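Local coordinates for (S)-ureidoglycine aminohydrolase cupin domain-containing protein (Pseudomonas syringae pv. tomato, PDB 3MYX) that is of unknown function but belongs to the cupin superfamily, with a domain related to that of (S)-ureidoglycine aminohydrolase and EutQ, at residues W172-T175 / P176-R179. Residues are numbered along the deposited sequence; the frame is centred on the assembly and turned at random.
Sequences WDST and PYER
Tyr177 turns one edge of its ring to the side chains of Trp172 and Ser174 and to the backbone O of Thr175. The indole of Trp172 comes from the opposite direction. Trp172 CH2, on the benzo ring, makes an apolar contact with Tyr177 CE1 at 4.0 Å and also lies 3.8 Å from Tyr177 OH. Ser174 OG sits beside the same edge, 3.4 Å from Tyr177 CE1. Its direction is fixed by a 2.8 Å hydrogen bond from Ser174 OG to Thr175 O. The bond meets a lone pair in the carbonyl plane, with a C=O...donor angle of 133°. Thr175 O also lies in the plane of the phenol ring, at its edge, 3.5 Å from Tyr177 CD1. Tyr177 CG stands between its own backbone N and carbonyl carbon (chi1 68°), which turns the ring into the inside of the bend, back toward Trp172 and Ser174. On the outer side, a water bridges Thr175 OG1 and Pro176 O, at 2.7 Å from each. Thr175 OG1 is also hydrogen-bonded to the backbone N of Gln153. Thr175 CB and Pro176 CD come within 3.2 Å, brought together by the peptide bond between the two residues. The bend carries the chain from strand 168-174 to the short strand 177-178, and so from one antiparallel sheet of the cupin fold to another. Trp172 packs on strand 231-237 through a cation-pi contact with Lys233, and Tyr177 stacks on Trp225 of strand 222-227.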
loop_
_atom_site.group_PDB
_atom_site.type_symbol
_atom_site.label_atom_id
_atom_site.label_comp_id
_atom_site.label_asym_id
_atom_site.label_seq_id
_atom_site.Cartn_x
_atom_site.Cartn_y
_atom_site.Cartn_z
ATOM N N TRP A 172 9.141 6.814 2.040
ATOM C CA TRP A 172 9.214 7.819 3.109
ATOM C C TRP A 172 10.099 7.307 4.208
ATOM O O TRP A 172 10.155 6.092 4.448
ATOM C CB TRP A 172 7.827 8.035 3.673
ATOM C CG TRP A 172 7.586 8.884 4.899
ATOM C CD1 TRP A 172 7.228 10.178 4.909
ATOM C CD2 TRP A 172 7.524 8.440 6.260
ATOM N NE1 TRP A 172 6.966 10.596 6.194
ATOM C CE2 TRP A 172 7.115 9.528 7.035
ATOM C CE3 TRP A 172 7.753 7.216 6.894
ATOM C CZ2 TRP A 172 6.917 9.430 8.406
ATOM C CZ3 TRP A 172 7.558 7.123 8.251
ATOM C CH2 TRP A 172 7.124 8.219 8.988
ATOM N N ASP A 173 10.780 8.212 4.901
ATOM C CA ASP A 173 11.447 7.832 6.133
ATOM C C ASP A 173 11.321 8.898 7.197
ATOM O O ASP A 173 10.910 10.023 6.927
ATOM C CB ASP A 173 12.893 7.319 5.917
ATOM C CG ASP A 173 13.954 8.403 5.648
ATOM O OD1 ASP A 173 13.727 9.632 5.773
ATOM O OD2 ASP A 173 15.084 7.968 5.275
ATOM N N SER A 174 11.629 8.508 8.420
ATOM C CA SER A 174 11.477 9.411 9.543
ATOM C C SER A 174 12.324 8.974 10.713
ATOM O O SER A 174 12.471 7.786 10.981
ATOM C CB SER A 174 10.016 9.449 10.012
ATOM O OG SER A 174 9.805 10.455 10.984
ATOM N N THR A 175 12.801 9.965 11.440
ATOM C CA THR A 175 13.359 9.780 12.769
ATOM C C THR A 175 12.181 9.470 13.727
ATOM O O THR A 175 11.005 9.553 13.346
ATOM C CB THR A 175 14.160 11.033 13.161
ATOM O OG1 THR A 175 13.298 12.170 13.222
ATOM C CG2 THR A 175 15.296 11.317 12.166
ATOM N N PRO A 176 12.480 9.064 14.975
ATOM C CA PRO A 176 11.417 8.607 15.875
ATOM C C PRO A 176 10.449 9.708 16.259
ATOM O O PRO A 176 10.833 10.866 16.408
ATOM C CB PRO A 176 12.179 8.175 17.137
ATOM C CG PRO A 176 13.567 8.024 16.739
ATOM C CD PRO A 176 13.821 8.890 15.564
ATOM N N TYR A 177 9.190 9.346 16.438
ATOM C CA TYR A 177 8.217 10.274 17.005
ATOM C C TYR A 177 7.002 9.592 17.567
ATOM O O TYR A 177 6.737 8.402 17.301
ATOM C CB TYR A 177 7.785 11.340 16.001
ATOM C CG TYR A 177 6.961 10.866 14.820
ATOM C CD1 TYR A 177 7.562 10.340 13.685
ATOM C CD2 TYR A 177 5.580 10.974 14.827
ATOM C CE1 TYR A 177 6.821 9.955 12.582
ATOM C CE2 TYR A 177 4.825 10.605 13.737
ATOM C CZ TYR A 177 5.449 10.098 12.609
ATOM O OH TYR A 177 4.733 9.710 11.504
ATOM N N GLU A 178 6.266 10.368 18.359
ATOM C CA GLU A 178 5.031 9.930 18.987
ATOM C C GLU A 178 4.035 11.058 18.918
ATOM O O GLU A 178 4.362 12.195 19.233
ATOM C CB GLU A 178 5.293 9.530 20.444
ATOM C CG GLU A 178 4.051 8.979 21.177
ATOM C CD GLU A 178 4.314 8.638 22.640
ATOM O OE1 GLU A 178 5.488 8.639 23.070
ATOM O OE2 GLU A 178 3.332 8.348 23.344
ATOM N N ARG A 179 2.810 10.733 18.523
ATOM C CA ARG A 179 1.724 11.690 18.478
ATOM C C ARG A 179 0.487 11.091 19.121
ATOM O O ARG A 179 0.403 9.880 19.344
ATOM C CB ARG A 179 1.422 12.076 17.027
ATOM C CG ARG A 179 1.089 10.907 16.099
ATOM C CD ARG A 179 0.499 11.393 14.787
ATOM N NE ARG A 179 0.113 10.288 13.906
ATOM C CZ ARG A 179 -0.975 9.538 14.055
ATOM N NH1 ARG A 179 -1.823 9.740 15.071
ATOM N NH2 ARG A 179 -1.221 8.560 13.190
HETATM O O HOH W 1 13.032 12.400 15.855
#